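Local coordinates for protein endoglucanase family 5 (Clostridium acetobutylicum ATCC 824, PDB 6PZ7) that probably hydrolyses internal beta-1,4-glycosidic bonds in cellulose and related plant polysaccharides as a broad-specificity GH5_4 endoglucanase, at residues A[104-110]-A[144-150]; A[154-159]-A[195-200]; A[164-168]-A[202-208]; A[217-223]-A[263-269]. All coordinates share one frame. Residues are numbered along the deposited sequence.

Contact 1: A[104-110]-A[144-150]. With EDO (1,2-ethanediol), chain C.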
loop_
_atom_site.group_PDB
_atom_site.type_symbol
_atom_site.label_atom_id
_atom_site.label_comp_id
_atom_site.label_asym_id
_atom_site.label_seq_id
_atom_site.Cartn_x
_atom_site.Cartn_y
_atom_site.Cartn_z
ATOM N N THR A 104 -14.098 0.326 2.102
ATOM C CA THR A 104 -14.749 -0.541 3.092
ATOM C C THR A 104 -16.255 -0.371 3.121
ATOM O O THR A 104 -16.943 -1.261 3.670
ATOM C CB THR A 104 -14.220 -0.297 4.509
ATOM O OG1 THR A 104 -14.502 1.039 4.892
ATOM C CG2 THR A 104 -12.709 -0.534 4.608
ATOM N N SER A 105 -16.803 0.694 2.561
ATOM C CA SER A 105 -18.251 0.866 2.585
ATOM C C SER A 105 -18.947 -0.213 1.788
ATOM O O SER A 105 -20.111 -0.534 2.093
ATOM C CB SER A 105 -18.630 2.244 2.038
ATOM O OG SER A 105 -18.214 2.406 0.704
ATOM N N TRP A 106 -18.298 -0.781 0.744
ATOM C CA TRP A 106 -18.904 -1.775 -0.120
ATOM C C TRP A 106 -18.116 -3.077 -0.151
ATOM O O TRP A 106 -18.636 -4.080 -0.635
ATOM C CB TRP A 106 -19.146 -1.217 -1.542
ATOM C CG TRP A 106 -17.910 -0.763 -2.245
ATOM C CD1 TRP A 106 -17.344 0.483 -2.184
ATOM C CD2 TRP A 106 -17.117 -1.527 -3.131
ATOM N NE1 TRP A 106 -16.226 0.531 -2.986
ATOM C CE2 TRP A 106 -16.057 -0.698 -3.569
ATOM C CE3 TRP A 106 -17.170 -2.847 -3.582
ATOM C CZ2 TRP A 106 -15.083 -1.143 -4.446
ATOM C CZ3 TRP A 106 -16.198 -3.277 -4.468
ATOM C CH2 TRP A 106 -15.178 -2.447 -4.884
ATOM N N ILE A 107 -16.901 -3.121 0.388
ATOM C CA ILE A 107 -16.117 -4.344 0.552
ATOM C C ILE A 107 -16.220 -4.705 2.030
ATOM O O ILE A 107 -15.565 -4.068 2.851
ATOM C CB ILE A 107 -14.658 -4.161 0.130
ATOM C CG1 ILE A 107 -14.554 -3.653 -1.308
ATOM C CG2 ILE A 107 -13.903 -5.449 0.319
ATOM C CD1 ILE A 107 -13.175 -3.203 -1.723
ATOM N N ILE A 108 -17.036 -5.697 2.377
ATOM C CA ILE A 108 -17.403 -5.977 3.770
ATOM C C ILE A 108 -17.141 -7.442 4.084
ATOM O O ILE A 108 -17.910 -8.296 3.666
ATOM C CB ILE A 108 -18.846 -5.574 4.087
ATOM C CG1 ILE A 108 -19.133 -4.136 3.638
ATOM C CG2 ILE A 108 -19.085 -5.748 5.588
ATOM C CD1 ILE A 108 -20.647 -3.799 3.636
ATOM N N PRO A 109 -16.063 -7.749 4.845
ATOM C CA PRO A 109 -15.671 -9.169 5.003
ATOM C C PRO A 109 -16.415 -9.880 6.128
ATOM O O PRO A 109 -15.858 -10.247 7.175
ATOM C CB PRO A 109 -14.161 -9.076 5.244
ATOM C CG PRO A 109 -13.983 -7.762 5.920
ATOM C CD PRO A 109 -14.960 -6.836 5.180
ATOM N N THR A 110 -17.710 -10.124 5.898
ATOM C CA THR A 110 -18.513 -11.026 6.730
ATOM C C THR A 110 -19.178 -12.046 5.812
ATOM O O THR A 110 -19.413 -11.779 4.632
ATOM C CB THR A 110 -19.599 -10.295 7.551
ATOM O OG1 THR A 110 -20.550 -9.744 6.635
ATOM C CG2 THR A 110 -19.023 -9.254 8.454
ATOM N N LEU A 144 -6.711 -4.971 -2.506
ATOM C CA LEU A 144 -7.396 -4.358 -1.388
ATOM C C LEU A 144 -6.344 -3.654 -0.552
ATOM O O LEU A 144 -5.177 -4.061 -0.527
ATOM C CB LEU A 144 -8.086 -5.417 -0.530
ATOM C CG LEU A 144 -9.086 -6.353 -1.226
ATOM C CD1 LEU A 144 -9.459 -7.490 -0.314
ATOM C CD2 LEU A 144 -10.310 -5.555 -1.628
ATOM N N ASN A 145 -6.760 -2.630 0.207
ATOM C CA ASN A 145 -5.834 -1.865 1.050
ATOM C C ASN A 145 -5.752 -2.465 2.455
ATOM O O ASN A 145 -4.830 -3.226 2.766
ATOM C CB ASN A 145 -6.293 -0.402 1.088
ATOM C CG ASN A 145 -5.495 0.404 2.066
ATOM O OD1 ASN A 145 -4.281 0.304 2.085
ATOM N ND2 ASN A 145 -6.137 1.220 2.858
ATOM N N GLU A 146 -6.706 -2.136 3.317
ATOM C CA GLU A 146 -6.774 -2.627 4.690
ATOM C C GLU A 146 -8.174 -3.185 4.932
ATOM O O GLU A 146 -8.994 -2.612 5.674
ATOM C CB GLU A 146 -6.459 -1.501 5.662
ATOM C CG GLU A 146 -4.993 -1.073 5.558
ATOM C CD GLU A 146 -4.575 -0.008 6.510
ATOM O OE1 GLU A 146 -5.428 0.523 7.265
ATOM O OE2 GLU A 146 -3.372 0.383 6.519
ATOM N N PRO A 147 -8.526 -4.263 4.243
ATOM C CA PRO A 147 -9.911 -4.750 4.312
ATOM C C PRO A 147 -10.220 -5.216 5.723
ATOM O O PRO A 147 -9.459 -5.965 6.332
ATOM C CB PRO A 147 -9.927 -5.917 3.313
ATOM C CG PRO A 147 -8.489 -6.414 3.255
ATOM C CD PRO A 147 -7.667 -5.115 3.385
ATOM N N ARG A 148 -11.360 -4.796 6.249
ATOM C CA ARG A 148 -11.651 -4.969 7.665
ATOM C C ARG A 148 -13.086 -4.571 7.944
ATOM O O ARG A 148 -13.788 -4.055 7.065
ATOM C CB ARG A 148 -10.695 -4.120 8.493
ATOM C CG ARG A 148 -10.939 -2.610 8.370
ATOM C CD ARG A 148 -9.768 -1.801 8.900
ATOM N NE ARG A 148 -10.045 -0.376 8.960
ATOM C CZ ARG A 148 -9.984 0.438 7.933
ATOM N NH1 ARG A 148 -9.615 0.042 6.744
ATOM N NH2 ARG A 148 -10.320 1.723 8.109
ATOM N N ILE A 149 -13.506 -4.807 9.186
ATOM C CA ILE A 149 -14.815 -4.386 9.692
ATOM C C ILE A 149 -14.613 -3.161 10.576
ATOM O O ILE A 149 -14.136 -3.263 11.716
ATOM C CB ILE A 149 -15.538 -5.518 10.435
ATOM C CG1 ILE A 149 -15.687 -6.740 9.523
ATOM C CG2 ILE A 149 -16.896 -5.013 10.963
ATOM C CD1 ILE A 149 -16.532 -6.547 8.353
ATOM N N VAL A 150 -14.914 -1.987 10.034
ATOM C CA VAL A 150 -14.706 -0.758 10.772
ATOM C C VAL A 150 -15.635 -0.741 11.985
ATOM O O VAL A 150 -16.843 -1.021 11.889
ATOM C CB VAL A 150 -14.946 0.459 9.875
ATOM C CG1 VAL A 150 -14.825 1.747 10.678
ATOM C CG2 VAL A 150 -13.974 0.454 8.700
HETATM C C1 EDO C . -3.901 3.021 9.342
HETATM O O1 EDO C . -4.815 2.902 8.239
HETATM C C2 EDO C . -2.474 2.754 8.901
HETATM O O2 EDO C . -2.274 1.358 8.673
HETATM O O HOH W 1 -16.152 -3.322 5.731
HETATM O O HOH W 2 -12.903 -3.952 3.655
#
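Thr104 opens the run by pointing CB toward 144-150: its CG2 lies 3.8 Å from Arg148 NH1, and its OG1 is 3.9 Å from Val150 CG2. Water 1 sits 3.0 Å from Thr104 O and 2.8 Å from Arg148 O, able to link the two backbones. Ile107 reaches deeper, its CD1 3.7 Å from Leu144 CD2, while water 2 donates to Ile107 O (2.8 Å) and accepts from Arg148 N (3.1 Å). Ile108 CG2 then meets Ile149 CD1 at 3.8 Å. Pro109, centre of an inverse gamma turn, sets its CD 3.6 Å from both Arg148 O and Ile149 CD1. Thr110 adds CG2 at 3.7 Å from Ile149 CD1, and its OG1 caps helix 111-132 at Lys113 N. Across the way, Asn145-Glu146-Pro147 matches the Asn-Glu-Pro motif of GH5 enzymes, whose glutamate is the acid/base; here Glu146 holds an ethanediol, and Arg148 pairs with Glu155. No direct hydrogen bond crosses between the two segments, so apolar packing joins them and water satisfies Ile107 O and Arg148 N.

Contact 2: A[154-159]-A[195-200]. With EDO (1,2-ethanediol), chain D.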
loop_
_atom_site.group_PDB
_atom_site.type_symbol
_atom_site.label_atom_id
_atom_site.label_comp_id
_atom_site.label_asym_id
_atom_site.label_seq_id
_atom_site.Cartn_x
_atom_site.Cartn_y
_atom_site.Cartn_z
ATOM N N GLU A 154 -11.993 -6.111 16.905
ATOM C CA GLU A 154 -10.788 -6.697 16.333
ATOM C C GLU A 154 -10.237 -5.948 15.134
ATOM O O GLU A 154 -9.290 -6.434 14.487
ATOM C CB GLU A 154 -11.012 -8.175 15.987
ATOM C CG GLU A 154 -11.443 -9.061 17.152
ATOM C CD GLU A 154 -12.935 -9.083 17.410
ATOM O OE1 GLU A 154 -13.750 -8.457 16.723
ATOM O OE2 GLU A 154 -13.325 -9.804 18.381
ATOM N N GLU A 155 -10.783 -4.773 14.820
ATOM C CA GLU A 155 -10.392 -4.024 13.635
ATOM C C GLU A 155 -8.887 -3.881 13.496
ATOM O O GLU A 155 -8.351 -4.031 12.386
ATOM C CB GLU A 155 -11.085 -2.656 13.654
ATOM C CG GLU A 155 -10.786 -1.800 12.448
ATOM C CD GLU A 155 -11.436 -0.421 12.457
ATOM O OE1 GLU A 155 -12.163 -0.089 13.408
ATOM O OE2 GLU A 155 -11.214 0.328 11.441
ATOM N N TRP A 156 -8.200 -3.535 14.576
ATOM C CA TRP A 156 -6.757 -3.328 14.550
ATOM C C TRP A 156 -5.981 -4.438 15.244
ATOM O O TRP A 156 -4.796 -4.255 15.566
ATOM C CB TRP A 156 -6.433 -1.941 15.099
ATOM C CG TRP A 156 -7.117 -0.857 14.270
ATOM C CD1 TRP A 156 -8.080 0.005 14.708
ATOM C CD2 TRP A 156 -6.938 -0.582 12.872
ATOM N NE1 TRP A 156 -8.492 0.811 13.665
ATOM C CE2 TRP A 156 -7.787 0.495 12.541
ATOM C CE3 TRP A 156 -6.117 -1.121 11.869
ATOM C CZ2 TRP A 156 -7.853 1.021 11.250
ATOM C CZ3 TRP A 156 -6.175 -0.571 10.594
ATOM C CH2 TRP A 156 -7.018 0.477 10.297
ATOM N N ASN A 157 -6.599 -5.584 15.447
ATOM C CA ASN A 157 -6.006 -6.740 16.098
ATOM C C ASN A 157 -5.957 -7.969 15.193
ATOM O O ASN A 157 -5.820 -9.112 15.691
ATOM C CB ASN A 157 -6.783 -7.071 17.388
ATOM C CG ASN A 157 -6.623 -6.014 18.390
ATOM O OD1 ASN A 157 -5.487 -5.569 18.655
ATOM N ND2 ASN A 157 -7.708 -5.599 18.982
ATOM N N GLY A 158 -6.104 -7.807 13.906
ATOM C CA GLY A 158 -6.045 -8.923 12.987
ATOM C C GLY A 158 -7.372 -9.582 12.706
ATOM O O GLY A 158 -7.412 -10.629 12.061
ATOM N N GLY A 159 -8.480 -8.998 13.151
ATOM C CA GLY A 159 -9.791 -9.456 12.737
ATOM C C GLY A 159 -10.233 -10.717 13.468
ATOM O O GLY A 159 -9.785 -11.013 14.575
ATOM N N TYR A 195 -5.958 -9.397 6.611
ATOM C CA TYR A 195 -6.973 -8.561 7.261
ATOM C C TYR A 195 -6.294 -7.280 7.729
ATOM O O TYR A 195 -5.311 -7.321 8.461
ATOM C CB TYR A 195 -7.560 -9.309 8.476
ATOM C CG TYR A 195 -8.652 -8.507 9.171
ATOM C CD1 TYR A 195 -8.354 -7.496 10.051
ATOM C CD2 TYR A 195 -9.998 -8.780 8.931
ATOM C CE1 TYR A 195 -9.338 -6.741 10.669
ATOM C CE2 TYR A 195 -10.995 -8.023 9.545
ATOM C CZ TYR A 195 -10.663 -7.023 10.420
ATOM O OH TYR A 195 -11.638 -6.251 11.033
ATOM N N ALA A 196 -6.830 -6.134 7.289
ATOM C CA ALA A 196 -6.336 -4.794 7.612
ATOM C C ALA A 196 -4.881 -4.558 7.202
ATOM O O ALA A 196 -4.268 -3.619 7.699
ATOM C CB ALA A 196 -6.567 -4.427 9.070
ATOM N N ALA A 197 -4.314 -5.398 6.353
ATOM C CA ALA A 197 -2.880 -5.409 6.078
ATOM C C ALA A 197 -2.072 -5.585 7.355
ATOM O O ALA A 197 -0.928 -5.162 7.466
ATOM C CB ALA A 197 -2.413 -4.215 5.235
ATOM N N SER A 198 -2.667 -6.238 8.356
ATOM C CA SER A 198 -2.061 -6.424 9.660
ATOM C C SER A 198 -0.939 -7.453 9.642
ATOM O O SER A 198 -1.004 -8.481 8.981
ATOM C CB SER A 198 -3.139 -6.903 10.627
ATOM O OG SER A 198 -2.630 -7.041 11.940
ATOM N N THR A 199 0.035 -7.223 10.510
ATOM C CA THR A 199 1.104 -8.172 10.830
ATOM C C THR A 199 0.760 -9.027 12.049
ATOM O O THR A 199 1.596 -9.814 12.493
ATOM C CB THR A 199 2.449 -7.459 11.064
ATOM O OG1 THR A 199 2.283 -6.540 12.148
ATOM C CG2 THR A 199 2.877 -6.722 9.818
ATOM N N ALA A 200 -0.453 -8.935 12.583
ATOM C CA ALA A 200 -0.854 -9.800 13.688
ATOM C C ALA A 200 -0.621 -11.246 13.289
ATOM O O ALA A 200 -0.895 -11.655 12.159
ATOM C CB ALA A 200 -2.320 -9.573 14.031
HETATM C C1 EDO D . -2.271 -1.015 10.522
HETATM O O1 EDO D . -1.144 -0.198 10.263
HETATM C C2 EDO D . -2.118 -2.303 9.714
HETATM O O2 EDO D . -3.262 -3.052 10.077
HETATM O O HOH W 3 -3.668 -4.240 12.413
#
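Two loops on the C-terminal rim of the barrel meet here, those after strands 139-142 and 190-193. Glu154 to Asn157 forms a type I turn, and Glu154 O accepts from both Asn157 N and Gly159 N, each at 3.0 Å. The chain then swings beneath Tyr195: Gly159 CA stands 3.4 Å from the ring centroid, 11° off its normal, a CH-pi contact, while Glu155 O lies 3.4 Å from CE1 of Tyr195 at the ring edge. The tyrosine hydroxyl is held by Ile149 N. Neither glycine could carry a CB: that of Gly158 would strike Ala200 CB, and that of Gly159 would strike the Tyr195 ring. Trp156 CZ3 approaches Ala196 CB at 4.2 Å. Water 3 bonds Ser198 OG (3.0 Å) and an ethanediol O2 (2.7 Å), and weakly Trp156 O (3.3 Å). Ser198 OG also accepts from Ala200 N at 3.0 Å, an ST turn just before helix 201-206. Both loops follow neighbouring parallel strands at the C-terminal, active-site end of a (beta/alpha)8 barrel.

Contact 3: A[164-168]-A[202-208]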
loop_
_atom_site.group_PDB
_atom_site.type_symbol
_atom_site.label_atom_id
_atom_site.label_comp_id
_atom_site.label_asym_id
_atom_site.label_seq_id
_atom_site.Cartn_x
_atom_site.Cartn_y
_atom_site.Cartn_z
ATOM N N ARG A 164 -11.172 -13.030 8.344
ATOM C CA ARG A 164 -9.963 -13.502 7.652
ATOM C C ARG A 164 -10.310 -14.473 6.525
ATOM O O ARG A 164 -9.730 -14.424 5.429
ATOM C CB ARG A 164 -8.977 -14.087 8.660
ATOM C CG ARG A 164 -8.403 -13.051 9.602
ATOM C CD ARG A 164 -7.301 -13.578 10.472
ATOM N NE ARG A 164 -7.696 -14.642 11.401
ATOM C CZ ARG A 164 -8.078 -14.465 12.645
ATOM N NH1 ARG A 164 -8.185 -13.246 13.148
ATOM N NH2 ARG A 164 -8.394 -15.517 13.394
ATOM N N ASP A 165 -11.279 -15.362 6.778
ATOM C CA ASP A 165 -11.755 -16.283 5.746
ATOM C C ASP A 165 -12.320 -15.517 4.560
ATOM O O ASP A 165 -11.953 -15.776 3.403
ATOM C CB ASP A 165 -12.793 -17.219 6.383
ATOM C CG ASP A 165 -13.210 -18.365 5.506
ATOM O OD1 ASP A 165 -12.517 -18.719 4.508
ATOM O OD2 ASP A 165 -14.277 -18.940 5.817
ATOM N N VAL A 166 -13.202 -14.563 4.816
ATOM C CA VAL A 166 -13.834 -13.822 3.729
ATOM C C VAL A 166 -12.811 -12.987 2.958
ATOM O O VAL A 166 -12.895 -12.878 1.728
ATOM C CB VAL A 166 -15.024 -12.997 4.236
ATOM C CG1 VAL A 166 -15.624 -12.161 3.104
ATOM C CG2 VAL A 166 -16.087 -13.922 4.850
ATOM N N ILE A 167 -11.821 -12.413 3.625
ATOM C CA ILE A 167 -10.796 -11.693 2.878
ATOM C C ILE A 167 -10.082 -12.609 1.903
ATOM O O ILE A 167 -9.724 -12.191 0.795
ATOM C CB ILE A 167 -9.834 -10.978 3.819
ATOM C CG1 ILE A 167 -10.583 -9.786 4.444
ATOM C CG2 ILE A 167 -8.542 -10.578 3.095
ATOM C CD1 ILE A 167 -9.949 -9.255 5.608
ATOM N N ASN A 168 -9.830 -13.855 2.273
ATOM C CA ASN A 168 -9.203 -14.755 1.315
ATOM C C ASN A 168 -10.075 -14.914 0.075
ATOM O O ASN A 168 -9.567 -14.971 -1.051
ATOM C CB ASN A 168 -8.937 -16.123 1.946
ATOM C CG ASN A 168 -7.798 -16.093 2.955
ATOM O OD1 ASN A 168 -6.842 -15.308 2.818
ATOM N ND2 ASN A 168 -7.856 -16.945 3.940
ATOM N N ALA A 202 -2.246 -14.054 13.788
ATOM C CA ALA A 202 -3.352 -14.797 13.203
ATOM C C ALA A 202 -3.682 -14.288 11.807
ATOM O O ALA A 202 -4.126 -15.062 10.941
ATOM C CB ALA A 202 -4.614 -14.735 14.061
ATOM N N ALA A 203 -3.538 -12.979 11.570
ATOM C CA ALA A 203 -3.772 -12.427 10.237
ATOM C C ALA A 203 -2.800 -13.017 9.230
ATOM O O ALA A 203 -3.182 -13.394 8.118
ATOM C CB ALA A 203 -3.689 -10.906 10.294
ATOM N N MET A 204 -1.526 -13.092 9.598
ATOM C CA MET A 204 -0.542 -13.665 8.693
ATOM C C MET A 204 -0.745 -15.165 8.544
ATOM O O MET A 204 -0.602 -15.697 7.443
ATOM C CB MET A 204 0.876 -13.350 9.157
ATOM C CG MET A 204 1.171 -11.843 9.218
ATOM S SD MET A 204 2.942 -11.427 9.233
ATOM C CE MET A 204 3.429 -12.274 10.736
ATOM N N ASN A 205 -1.123 -15.860 9.615
ATOM C CA ASN A 205 -1.275 -17.315 9.534
ATOM C C ASN A 205 -2.462 -17.740 8.681
ATOM O O ASN A 205 -2.412 -18.793 8.021
ATOM C CB ASN A 205 -1.419 -17.915 10.933
ATOM C CG ASN A 205 -0.091 -18.076 11.639
ATOM O OD1 ASN A 205 0.976 -18.086 11.016
ATOM N ND2 ASN A 205 -0.153 -18.233 12.954
ATOM N N ASP A 206 -3.523 -16.953 8.648
ATOM C CA ASP A 206 -4.732 -17.347 7.964
ATOM C C ASP A 206 -4.786 -16.923 6.503
ATOM O O ASP A 206 -5.681 -17.383 5.773
ATOM C CB ASP A 206 -6.000 -16.865 8.689
ATOM C CG ASP A 206 -6.333 -17.666 9.935
ATOM O OD1 ASP A 206 -5.657 -18.694 10.211
ATOM O OD2 ASP A 206 -7.319 -17.275 10.631
ATOM N N LEU A 207 -3.837 -16.115 6.043
ATOM C CA LEU A 207 -3.783 -15.712 4.649
ATOM C C LEU A 207 -3.595 -16.926 3.755
ATOM O O LEU A 207 -2.709 -17.750 3.987
ATOM C CB LEU A 207 -2.625 -14.744 4.461
ATOM C CG LEU A 207 -2.565 -14.082 3.099
ATOM C CD1 LEU A 207 -3.689 -13.073 2.949
ATOM C CD2 LEU A 207 -1.232 -13.420 2.893
ATOM N N VAL A 208 -4.396 -16.994 2.700
ATOM C CA VAL A 208 -4.252 -17.976 1.626
ATOM C C VAL A 208 -3.923 -17.221 0.351
ATOM O O VAL A 208 -4.659 -16.314 -0.044
ATOM C CB VAL A 208 -5.523 -18.828 1.456
ATOM C CG1 VAL A 208 -5.385 -19.734 0.234
ATOM C CG2 VAL A 208 -5.767 -19.613 2.721
HETATM O O HOH W 4 -5.896 -13.893 0.657
HETATM O O HOH W 5 -7.204 -16.424 -1.399
#
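Arg164 lays one face of its guanidinium over the methyl of Ala202, CZ to CB 3.8 Å, and its CD also rests 3.5 Å from Ala202 O and 3.7 Å from Ala203 CA. Bent this way across helix 201-206, it forms a salt bridge from NE to Asp206 OD2 at 2.8 Å, the carboxylate meeting the guanidinium at its edge; NH1 is engaged by Gly158 O. One turn later Asn168 reads the backbone where that helix ends: ND2 donates to Asp206 O (2.9 Å) and OD1 accepts from Val208 N (3.0 Å). Water 4 bridges Asn168 OD1 and Val208 O, each at 2.8 Å, and water 5 links Asn168 O (2.8 Å) with Val208 O (2.9 Å). The axes of the two short helical segments pass 10.4 Å apart at a crossing angle of -42°. In the outer layer of the barrel, helix 161-180 thus lies beside helix 201-206, whose far flank sends Met204 onto Leu220 of strand 216-221 and onto Phe258 of helix 241-259.

Contact 4: A[217-223]-A[263-269]. Unlike the reference sequence in segment 263-269: Gln269 (reference Glu).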
loop_
_atom_site.group_PDB
_atom_site.type_symbol
_atom_site.label_atom_id
_atom_site.label_comp_id
_atom_site.label_asym_id
_atom_site.label_seq_id
_atom_site.Cartn_x
_atom_site.Cartn_y
_atom_site.Cartn_z
ATOM N N ILE A 217 2.228 -11.296 -4.398
ATOM C CA ILE A 217 3.073 -10.764 -3.337
ATOM C C ILE A 217 2.174 -10.413 -2.156
ATOM O O ILE A 217 1.074 -9.888 -2.366
ATOM C CB ILE A 217 3.762 -9.506 -3.887
ATOM C CG1 ILE A 217 4.709 -9.832 -5.034
ATOM C CG2 ILE A 217 4.493 -8.729 -2.776
ATOM C CD1 ILE A 217 5.019 -8.649 -5.969
ATOM N N VAL A 218 2.638 -10.630 -0.937
ATOM C CA VAL A 218 1.862 -10.247 0.249
ATOM C C VAL A 218 2.061 -8.769 0.540
ATOM O O VAL A 218 3.208 -8.284 0.555
ATOM C CB VAL A 218 2.262 -11.123 1.450
ATOM C CG1 VAL A 218 1.576 -10.656 2.725
ATOM C CG2 VAL A 218 1.923 -12.573 1.172
ATOM N N SER A 219 0.968 -8.074 0.844
ATOM C CA SER A 219 0.984 -6.692 1.295
ATOM C C SER A 219 0.725 -6.584 2.790
ATOM O O SER A 219 -0.310 -7.058 3.284
ATOM C CB SER A 219 -0.129 -5.938 0.563
ATOM O OG SER A 219 -0.221 -4.615 1.082
ATOM N N LEU A 220 1.647 -5.934 3.501
ATOM C CA LEU A 220 1.523 -5.669 4.933
ATOM C C LEU A 220 1.790 -4.199 5.188
ATOM O O LEU A 220 2.568 -3.566 4.461
ATOM C CB LEU A 220 2.510 -6.524 5.756
ATOM C CG LEU A 220 2.409 -8.029 5.551
ATOM C CD1 LEU A 220 3.583 -8.712 6.248
ATOM C CD2 LEU A 220 1.090 -8.573 6.052
ATOM N N HIS A 221 1.145 -3.627 6.201
ATOM C CA HIS A 221 1.375 -2.245 6.616
ATOM C C HIS A 221 1.866 -2.291 8.053
ATOM O O HIS A 221 1.318 -3.044 8.875
ATOM C CB HIS A 221 0.126 -1.394 6.518
ATOM C CG HIS A 221 -0.378 -1.269 5.116
ATOM N ND1 HIS A 221 -1.594 -0.691 4.828
ATOM C CD2 HIS A 221 0.146 -1.654 3.923
ATOM C CE1 HIS A 221 -1.787 -0.718 3.516
ATOM N NE2 HIS A 221 -0.758 -1.314 2.944
ATOM N N MET A 222 2.933 -1.550 8.382
ATOM C CA MET A 222 3.528 -1.660 9.712
ATOM C C MET A 222 4.231 -0.356 10.099
ATOM O O MET A 222 5.413 -0.127 9.786
ATOM C CB MET A 222 4.489 -2.844 9.747
ATOM C CG MET A 222 4.974 -3.179 11.163
ATOM S SD MET A 222 5.977 -4.642 11.382
ATOM C CE MET A 222 7.555 -3.991 10.901
ATOM N N TYR A 223 3.510 0.470 10.835
ATOM C CA TYR A 223 4.008 1.751 11.309
ATOM C C TYR A 223 4.631 1.541 12.684
ATOM O O TYR A 223 4.114 1.970 13.715
ATOM C CB TYR A 223 2.904 2.786 11.364
ATOM C CG TYR A 223 2.307 3.219 10.049
ATOM C CD1 TYR A 223 2.593 4.459 9.518
ATOM C CD2 TYR A 223 1.394 2.408 9.348
ATOM C CE1 TYR A 223 1.993 4.900 8.357
ATOM C CE2 TYR A 223 0.795 2.846 8.171
ATOM C CZ TYR A 223 1.095 4.095 7.688
ATOM O OH TYR A 223 0.499 4.576 6.554
ATOM N N GLN A 263 7.666 -16.792 -0.323
ATOM C CA GLN A 263 6.521 -15.905 -0.524
ATOM C C GLN A 263 6.968 -14.462 -0.285
ATOM O O GLN A 263 7.169 -14.055 0.867
ATOM C CB GLN A 263 5.367 -16.269 0.410
ATOM C CG GLN A 263 4.185 -15.338 0.272
ATOM C CD GLN A 263 3.728 -15.228 -1.170
ATOM O OE1 GLN A 263 3.276 -16.207 -1.747
ATOM N NE2 GLN A 263 3.864 -14.041 -1.763
ATOM N N PRO A 264 7.165 -13.666 -1.337
ATOM C CA PRO A 264 7.629 -12.294 -1.148
ATOM C C PRO A 264 6.601 -11.394 -0.490
ATOM O O PRO A 264 5.381 -11.647 -0.552
ATOM C CB PRO A 264 7.949 -11.831 -2.578
ATOM C CG PRO A 264 8.272 -13.103 -3.333
ATOM C CD PRO A 264 7.227 -14.058 -2.763
ATOM N N VAL A 265 7.114 -10.313 0.089
ATOM C CA VAL A 265 6.358 -9.346 0.869
ATOM C C VAL A 265 6.804 -7.937 0.513
ATOM O O VAL A 265 8.009 -7.657 0.441
ATOM C CB VAL A 265 6.594 -9.560 2.390
ATOM C CG1 VAL A 265 5.900 -8.471 3.219
ATOM C CG2 VAL A 265 6.136 -10.938 2.819
ATOM N N VAL A 266 5.835 -7.040 0.349
ATOM C CA VAL A 266 6.055 -5.598 0.328
ATOM C C VAL A 266 5.332 -4.996 1.525
ATOM O O VAL A 266 4.125 -5.216 1.710
ATOM C CB VAL A 266 5.543 -4.979 -0.996
ATOM C CG1 VAL A 266 5.505 -3.466 -0.936
ATOM C CG2 VAL A 266 6.404 -5.468 -2.163
ATOM N N ILE A 267 6.055 -4.200 2.304
ATOM C CA ILE A 267 5.457 -3.362 3.347
ATOM C C ILE A 267 5.020 -2.086 2.634
ATOM O O ILE A 267 5.808 -1.154 2.409
ATOM C CB ILE A 267 6.401 -3.136 4.516
ATOM C CG1 ILE A 267 6.640 -4.469 5.244
ATOM C CG2 ILE A 267 5.818 -2.086 5.450
ATOM C CD1 ILE A 267 7.699 -4.415 6.345
ATOM N N GLY A 268 3.745 -2.039 2.229
ATOM C CA GLY A 268 3.257 -0.985 1.376
ATOM C C GLY A 268 2.953 0.312 2.064
ATOM O O GLY A 268 2.722 1.321 1.374
ATOM N N GLN A 269 2.959 0.338 3.392
ATOM C CA GLN A 269 2.908 1.562 4.190
ATOM C C GLN A 269 3.767 1.366 5.428
ATOM O O GLN A 269 3.573 0.415 6.197
ATOM C CB GLN A 269 1.509 1.938 4.651
ATOM C CG GLN A 269 0.516 2.179 3.496
ATOM C CD GLN A 269 -0.863 2.640 3.908
ATOM O OE1 GLN A 269 -1.802 2.581 3.080
ATOM N NE2 GLN A 269 -1.040 3.008 5.116
#
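Val265 nests between two knobs of the neighbouring strand: its CG2 lies 4.1 Å from Val218 CB and its CG1 3.8 Å from Leu220 CD1. With Ile267, these residues form the outer face, where Phe258 and Ile254 of helix 241-259 bear on Val265 and Leu220. Val218 CG2 also rests on Gln263 CG at 3.7 Å. Near the start of the strand Ile217 CG2 packs against Val266 CG2 at 3.8 Å. The backbones are hydrogen-bonded in parallel: Val218 N to Pro264 O (3.0 Å), Val266 N to Val218 O (2.9 Å), Leu220 N to Val266 O (3.1 Å) and Gly268 N to Leu220 O (2.9 Å). These are the sixth and seventh strands of the (beta/alpha)8 barrel, and in GH5 enzymes the nucleophilic glutamate ends the seventh; Gln269, where the reference sequence has Glu, fits that position. Its CG sits over the His221 ring, 3.6 Å from the centroid, a CH-pi contact. Gln269 OE1 bonds Arg57 and His221 ND1 bonds Glu146. The Gln269 amide fills the space beside the edge of Tyr223, NE2 giving a weak 2.6 Å hydrogen bond to OH, while Met222 N bonds Gln269 O at 3.0 Å.

Overall arrangement
All four contacts belong to one TIM barrel, and neighbouring parts of it: strands 216-221 and 265-270, the loops after strands 95-99, 139-142 and 190-193, and helices 161-180 and 201-206. Contacts 1, 2 and 4 occur in that order along the chain, each closing before the next opens, whereas contacts 2 and 3 interleave their segments. Centres lie about 10 Å (2 and 3) to 18 Å (1 and 4) apart. Contact 4 is the buried barrel wall, contacts 1 and 2 pack the rim loops, and contact 3 joins outer helices. Glu146 bonds His221, and its OE2 lies 3.8 Å from Gln269 NE2, so the probable acid/base and nucleophile positions face each other at the barrel mouth.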